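Local coordinates for condensin complex subunit 3 (Schizosaccharomyces pombe, PDB 5OQR), which serves as a regulatory subunit of the condensin complex, which is required to convert interphase chromatin into condensed, mitotic-like chromosomes, at residues G217-L222 and Y252-N257; K225-I230 and L266-V271. One frame throughout, in Å; residues are numbered along the deposited sequence.

Overall arrangement
Both contacts hold neighbouring elements of one helical repeat stack, and the centres of the two lie about 12 Å apart. Interaction 1 sets the loop that precedes helix 224-235 against the C-terminal end of helix 240-257; interaction 2 sets helix 224-235 itself against the loop after helix 262-266. Each is partly buried. The first has its buried part in an aromatic pair and its polar part in an Asp-Arg-Asn cluster. The second is smaller, 245 against 353 Å² of buried surface, and more polar, relying on an arginine that reaches a backbone carbonyl. That arginine, Arg227, joins the two: its NE and NH2 bond the carbonyls of Leu222 and Arg220, while its NH1 serves 266-271.

Interaction 1 of 2, residues G217-L222 and Y252-N257; sequences GDFRYL and YQWIEN
Gly217 and Asp218 meet the helix end at Asn257, where the Asp218 and Asn257 side chains run antiparallel alongside one another and OD1 of Asp218 comes 3.2 Å from CB of Asn257. Asp218 OD1 also accepts the backbone N of Arg220 at 2.9 Å from above the carboxylate plane, which closes an Asx turn. Phe219 follows with CG between its own N and carbonyl carbon (chi1 78°). CB of Phe219 sits over the Trp254 indole face, 3.4 Å from the centroid of the five-membered ring, a CH-pi contact. The phenyl ring continues this as an offset stack, planes 23° apart, while CB of Asn257 lies at its edge. The backbone N of Phe219 gives a weak hydrogen bond to Asn257 OD1 at 3.4 Å. Arg220 NH1 meets the syn lone pair of Asp218 OD2 at 3.1 Å, a salt bridge within the loop. The carbonyl O of Asn257 lies over one face of the Arg220 guanidinium, 2.9 Å from NH1 but at a poor angle for bonding. The contact thus packs the loop before helix 224-235 on the end of helix 240-257, joining successive helices of the alpha-solenoid at HEAT repeat 222-259.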
loop_
_atom_site.group_PDB
_atom_site.type_symbol
_atom_site.label_atom_id
_atom_site.label_comp_id
_atom_site.label_asym_id
_atom_site.label_seq_id
_atom_site.Cartn_x
_atom_site.Cartn_y
_atom_site.Cartn_z
ATOM N N GLY A 217 -14.868 -15.765 -16.331
ATOM C CA GLY A 217 -15.626 -15.228 -17.452
ATOM C C GLY A 217 -16.228 -13.869 -17.155
ATOM O O GLY A 217 -16.107 -12.934 -17.951
ATOM N N ASP A 218 -16.877 -13.738 -16.001
ATOM C CA ASP A 218 -17.643 -12.547 -15.669
ATOM C C ASP A 218 -17.216 -12.013 -14.311
ATOM O O ASP A 218 -16.964 -12.785 -13.382
ATOM C CB ASP A 218 -19.142 -12.853 -15.659
ATOM C CG ASP A 218 -19.990 -11.605 -15.705
ATOM O OD1 ASP A 218 -19.501 -10.541 -15.274
ATOM O OD2 ASP A 218 -21.145 -11.688 -16.171
ATOM N N PHE A 219 -17.139 -10.687 -14.200
ATOM C CA PHE A 219 -16.776 -10.067 -12.932
ATOM C C PHE A 219 -17.910 -10.135 -11.918
ATOM O O PHE A 219 -17.663 -9.956 -10.722
ATOM C CB PHE A 219 -16.354 -8.612 -13.156
ATOM C CG PHE A 219 -17.504 -7.663 -13.350
ATOM C CD1 PHE A 219 -17.796 -6.708 -12.393
ATOM C CD2 PHE A 219 -18.292 -7.724 -14.485
ATOM C CE1 PHE A 219 -18.850 -5.832 -12.565
ATOM C CE2 PHE A 219 -19.347 -6.852 -14.661
ATOM C CZ PHE A 219 -19.626 -5.906 -13.702
ATOM N N ARG A 220 -19.140 -10.397 -12.365
ATOM C CA ARG A 220 -20.251 -10.553 -11.435
ATOM C C ARG A 220 -20.101 -11.789 -10.560
ATOM O O ARG A 220 -20.700 -11.842 -9.481
ATOM C CB ARG A 220 -21.573 -10.631 -12.196
ATOM C CG ARG A 220 -21.965 -9.361 -12.931
ATOM C CD ARG A 220 -22.424 -9.686 -14.339
ATOM N NE ARG A 220 -23.294 -8.673 -14.921
ATOM C CZ ARG A 220 -23.791 -8.752 -16.151
ATOM N NH1 ARG A 220 -23.503 -9.795 -16.921
ATOM N NH2 ARG A 220 -24.573 -7.790 -16.615
ATOM N N TYR A 221 -19.333 -12.788 -11.001
ATOM C CA TYR A 221 -19.095 -13.959 -10.166
ATOM C C TYR A 221 -18.550 -13.562 -8.805
ATOM O O TYR A 221 -18.781 -14.261 -7.811
ATOM C CB TYR A 221 -18.114 -14.917 -10.847
ATOM C CG TYR A 221 -18.570 -15.475 -12.181
ATOM C CD1 TYR A 221 -17.701 -16.217 -12.968
ATOM C CD2 TYR A 221 -19.860 -15.262 -12.653
ATOM C CE1 TYR A 221 -18.098 -16.732 -14.184
ATOM C CE2 TYR A 221 -20.267 -15.775 -13.871
ATOM C CZ TYR A 221 -19.381 -16.509 -14.632
ATOM O OH TYR A 221 -19.779 -17.022 -15.846
ATOM N N LEU A 222 -17.824 -12.452 -8.739
ATOM C CA LEU A 222 -17.236 -11.996 -7.492
ATOM C C LEU A 222 -18.277 -11.299 -6.627
ATOM O O LEU A 222 -19.246 -10.721 -7.125
ATOM C CB LEU A 222 -16.080 -11.035 -7.768
ATOM C CG LEU A 222 -15.006 -11.524 -8.739
ATOM C CD1 LEU A 222 -13.948 -10.456 -8.907
ATOM C CD2 LEU A 222 -14.386 -12.818 -8.249
ATOM N N TYR A 252 -11.987 -2.829 -20.599
ATOM C CA TYR A 252 -12.170 -3.620 -21.812
ATOM C C TYR A 252 -12.856 -4.952 -21.541
ATOM O O TYR A 252 -13.596 -5.450 -22.395
ATOM C CB TYR A 252 -10.825 -3.856 -22.501
ATOM C CG TYR A 252 -10.328 -2.660 -23.284
ATOM C CD1 TYR A 252 -11.010 -2.210 -24.405
ATOM C CD2 TYR A 252 -9.177 -1.986 -22.908
ATOM C CE1 TYR A 252 -10.564 -1.120 -25.124
ATOM C CE2 TYR A 252 -8.722 -0.896 -23.621
ATOM C CZ TYR A 252 -9.420 -0.468 -24.729
ATOM O OH TYR A 252 -8.972 0.619 -25.445
ATOM N N GLN A 253 -12.627 -5.541 -20.369
ATOM C CA GLN A 253 -13.298 -6.790 -20.023
ATOM C C GLN A 253 -14.563 -6.539 -19.206
ATOM O O GLN A 253 -15.658 -6.949 -19.602
ATOM C CB GLN A 253 -12.350 -7.711 -19.251
ATOM C CG GLN A 253 -12.918 -9.109 -19.033
ATOM C CD GLN A 253 -12.356 -9.788 -17.803
ATOM O OE1 GLN A 253 -11.206 -9.567 -17.427
ATOM N NE2 GLN A 253 -13.174 -10.614 -17.161
ATOM N N TRP A 254 -14.423 -5.875 -18.058
ATOM C CA TRP A 254 -15.566 -5.695 -17.168
ATOM C C TRP A 254 -16.663 -4.877 -17.835
ATOM O O TRP A 254 -17.851 -5.181 -17.684
ATOM C CB TRP A 254 -15.114 -5.039 -15.866
ATOM C CG TRP A 254 -14.345 -5.973 -14.986
ATOM C CD1 TRP A 254 -13.703 -7.112 -15.368
ATOM C CD2 TRP A 254 -14.152 -5.860 -13.573
ATOM N NE1 TRP A 254 -13.117 -7.712 -14.285
ATOM C CE2 TRP A 254 -13.377 -6.963 -13.168
ATOM C CE3 TRP A 254 -14.557 -4.932 -12.611
ATOM C CZ2 TRP A 254 -12.999 -7.164 -11.845
ATOM C CZ3 TRP A 254 -14.179 -5.133 -11.298
ATOM C CH2 TRP A 254 -13.409 -6.239 -10.927
ATOM N N ILE A 255 -16.287 -3.835 -18.576
ATOM C CA ILE A 255 -17.281 -3.070 -19.319
ATOM C C ILE A 255 -18.025 -3.975 -20.290
ATOM O O ILE A 255 -19.198 -3.735 -20.603
ATOM C CB ILE A 255 -16.604 -1.889 -20.044
ATOM C CG1 ILE A 255 -17.637 -1.011 -20.748
ATOM C CG2 ILE A 255 -15.603 -2.396 -21.073
ATOM C CD1 ILE A 255 -18.712 -0.447 -19.838
ATOM N N GLU A 256 -17.362 -5.020 -20.787
ATOM C CA GLU A 256 -18.009 -5.948 -21.707
ATOM C C GLU A 256 -19.083 -6.763 -20.998
ATOM O O GLU A 256 -20.186 -6.942 -21.526
ATOM C CB GLU A 256 -16.963 -6.871 -22.333
ATOM C CG GLU A 256 -17.270 -7.300 -23.756
ATOM C CD GLU A 256 -17.236 -6.140 -24.731
ATOM O OE1 GLU A 256 -18.301 -5.794 -25.287
ATOM O OE2 GLU A 256 -16.147 -5.563 -24.930
ATOM N N ASN A 257 -18.779 -7.266 -19.800
ATOM C CA ASN A 257 -19.767 -8.015 -19.035
ATOM C C ASN A 257 -20.975 -7.163 -18.674
ATOM O O ASN A 257 -22.047 -7.712 -18.399
ATOM C CB ASN A 257 -19.132 -8.572 -17.760
ATOM C CG ASN A 257 -17.880 -9.384 -18.035
ATOM O OD1 ASN A 257 -16.881 -9.259 -17.328
ATOM N ND2 ASN A 257 -17.926 -10.218 -19.066
#

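Interaction 2 of 2, residues K225-I230 and L266-V271; sequences KKRVRI and LERLDV
Arg227 and Arg268 run alongside each other in the same sense, yet their guanidinium planes stand 83° apart and the two groups do not stack. Arg227 runs extended from CG to NE, and its NH1 reaches the backbone O of Arg268 at 2.9 Å. The N-H...O angle is 154° and the oxygen lies in the guanidinium plane. Arg227 NH1 also comes 3.3 Å from CB of Arg268. The Arg268 chain bends at both chi2 and chi3, and its NE stays 4.0 Å from Arg227 NH1. Arg268 NE donates to water 1 at 2.8 Å; this water may bridge to Arg227 NH1, but the 2.4 Å separation there is doubtful. Nearby, CD2 of Leu269 approaches CB of Arg227 at 4.1 Å, and CG2 of Val228 lies 3.7 Å from the backbone O of Leu269. Lys225 crosses Asp270 obliquely in a long salt bridge, NZ to OD1 3.6 Å; that OD1 also accepts from Asn273. Since Arg227 NE and NH2 bond Leu222 O and Arg220 O, all three guanidinium nitrogens have carbonyl acceptors, which should fix its orientation; these negative dipole ends would probably offset part of its charge near Arg268 NE.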
loop_
_atom_site.group_PDB
_atom_site.type_symbol
_atom_site.label_atom_id
_atom_site.label_comp_id
_atom_site.label_asym_id
_atom_site.label_seq_id
_atom_site.Cartn_x
_atom_site.Cartn_y
_atom_site.Cartn_z
ATOM N N LYS A 225 -18.014 -6.841 -2.557
ATOM C CA LYS A 225 -16.860 -6.394 -1.790
ATOM C C LYS A 225 -15.551 -6.898 -2.377
ATOM O O LYS A 225 -14.500 -6.298 -2.124
ATOM C CB LYS A 225 -17.000 -6.839 -0.333
ATOM C CG LYS A 225 -18.343 -6.470 0.297
ATOM C CD LYS A 225 -18.591 -4.958 0.299
ATOM C CE LYS A 225 -20.075 -4.637 0.280
ATOM N NZ LYS A 225 -20.319 -3.194 -0.009
ATOM N N LYS A 226 -15.587 -7.980 -3.154
ATOM C CA LYS A 226 -14.398 -8.409 -3.879
ATOM C C LYS A 226 -14.141 -7.509 -5.082
ATOM O O LYS A 226 -13.005 -7.090 -5.321
ATOM C CB LYS A 226 -14.549 -9.866 -4.321
ATOM C CG LYS A 226 -14.295 -10.883 -3.220
ATOM C CD LYS A 226 -14.402 -12.302 -3.751
ATOM C CE LYS A 226 -14.268 -13.330 -2.642
ATOM N NZ LYS A 226 -15.545 -13.532 -1.903
ATOM N N ARG A 227 -15.193 -7.196 -5.844
ATOM C CA ARG A 227 -15.046 -6.311 -6.994
ATOM C C ARG A 227 -14.415 -4.986 -6.593
ATOM O O ARG A 227 -13.561 -4.453 -7.308
ATOM C CB ARG A 227 -16.407 -6.055 -7.640
ATOM C CG ARG A 227 -17.204 -7.297 -7.987
ATOM C CD ARG A 227 -18.629 -6.926 -8.343
ATOM N NE ARG A 227 -19.497 -8.093 -8.465
ATOM C CZ ARG A 227 -20.820 -8.032 -8.568
ATOM N NH1 ARG A 227 -21.438 -6.859 -8.559
ATOM N NH2 ARG A 227 -21.528 -9.147 -8.675
ATOM N N VAL A 228 -14.830 -4.437 -5.452
ATOM C CA VAL A 228 -14.339 -3.129 -5.032
ATOM C C VAL A 228 -12.912 -3.237 -4.514
ATOM O O VAL A 228 -12.071 -2.371 -4.786
ATOM C CB VAL A 228 -15.284 -2.525 -3.977
ATOM C CG1 VAL A 228 -14.731 -1.213 -3.432
ATOM C CG2 VAL A 228 -16.659 -2.306 -4.574
ATOM N N ARG A 229 -12.612 -4.294 -3.761
ATOM C CA ARG A 229 -11.265 -4.453 -3.227
ATOM C C ARG A 229 -10.254 -4.622 -4.352
ATOM O O ARG A 229 -9.123 -4.130 -4.263
ATOM C CB ARG A 229 -11.224 -5.643 -2.268
ATOM C CG ARG A 229 -10.069 -5.592 -1.280
ATOM C CD ARG A 229 -10.351 -6.403 -0.021
ATOM N NE ARG A 229 -10.380 -7.845 -0.277
ATOM C CZ ARG A 229 -11.462 -8.619 -0.229
ATOM N NH1 ARG A 229 -12.653 -8.119 0.075
ATOM N NH2 ARG A 229 -11.351 -9.918 -0.481
ATOM N N ILE A 230 -10.649 -5.305 -5.429
ATOM C CA ILE A 230 -9.781 -5.441 -6.596
ATOM C C ILE A 230 -9.434 -4.068 -7.157
ATOM O O ILE A 230 -8.259 -3.696 -7.268
ATOM C CB ILE A 230 -10.451 -6.325 -7.663
ATOM C CG1 ILE A 230 -10.569 -7.763 -7.159
ATOM C CG2 ILE A 230 -9.663 -6.291 -8.973
ATOM C CD1 ILE A 230 -11.427 -8.647 -8.026
ATOM N N LEU A 266 -21.556 0.502 -13.050
ATOM C CA LEU A 266 -21.549 1.230 -11.786
ATOM C C LEU A 266 -22.554 0.642 -10.804
ATOM O O LEU A 266 -22.305 0.611 -9.594
ATOM C CB LEU A 266 -21.849 2.707 -12.035
ATOM C CG LEU A 266 -20.811 3.477 -12.851
ATOM C CD1 LEU A 266 -21.346 4.844 -13.238
ATOM C CD2 LEU A 266 -19.517 3.615 -12.077
ATOM N N GLU A 267 -23.695 0.169 -11.305
ATOM C CA GLU A 267 -24.709 -0.401 -10.428
ATOM C C GLU A 267 -24.239 -1.680 -9.751
ATOM O O GLU A 267 -24.859 -2.112 -8.775
ATOM C CB GLU A 267 -25.988 -0.668 -11.217
ATOM C CG GLU A 267 -26.606 0.586 -11.808
ATOM C CD GLU A 267 -27.826 0.296 -12.655
ATOM O OE1 GLU A 267 -28.340 -0.841 -12.589
ATOM O OE2 GLU A 267 -28.269 1.203 -13.390
ATOM N N ARG A 268 -23.159 -2.290 -10.239
ATOM C CA ARG A 268 -22.605 -3.497 -9.645
ATOM C C ARG A 268 -21.443 -3.199 -8.706
ATOM O O ARG A 268 -20.686 -4.110 -8.360
ATOM C CB ARG A 268 -22.158 -4.464 -10.742
ATOM C CG ARG A 268 -23.267 -4.923 -11.678
ATOM C CD ARG A 268 -24.100 -6.046 -11.075
ATOM N NE ARG A 268 -24.965 -5.587 -9.990
ATOM C CZ ARG A 268 -26.164 -5.039 -10.163
ATOM N NH1 ARG A 268 -26.655 -4.868 -11.383
ATOM N NH2 ARG A 268 -26.875 -4.654 -9.112
ATOM N N LEU A 269 -21.285 -1.942 -8.291
ATOM C CA LEU A 269 -20.210 -1.552 -7.391
ATOM C C LEU A 269 -20.705 -0.912 -6.102
ATOM O O LEU A 269 -19.879 -0.557 -5.254
ATOM C CB LEU A 269 -19.251 -0.586 -8.097
ATOM C CG LEU A 269 -18.515 -1.130 -9.322
ATOM C CD1 LEU A 269 -17.674 -0.036 -9.945
ATOM C CD2 LEU A 269 -17.650 -2.325 -8.958
ATOM N N ASP A 270 -22.014 -0.756 -5.928
ATOM C CA ASP A 270 -22.585 -0.173 -4.717
ATOM C C ASP A 270 -21.909 1.160 -4.392
ATOM O O ASP A 270 -21.298 1.348 -3.340
ATOM C CB ASP A 270 -22.471 -1.151 -3.547
ATOM C CG ASP A 270 -23.357 -0.771 -2.382
ATOM O OD1 ASP A 270 -23.028 -1.145 -1.238
ATOM O OD2 ASP A 270 -24.385 -0.101 -2.612
ATOM N N VAL A 271 -22.047 2.099 -5.331
ATOM C CA VAL A 271 -21.268 3.332 -5.286
ATOM C C VAL A 271 -21.589 4.149 -4.042
ATOM O O VAL A 271 -20.719 4.851 -3.513
ATOM C CB VAL A 271 -21.501 4.150 -6.571
ATOM C CG1 VAL A 271 -21.086 3.344 -7.788
ATOM C CG2 VAL A 271 -22.955 4.586 -6.686
HETATM O O HOH W 1 -23.711 -6.560 -7.712
#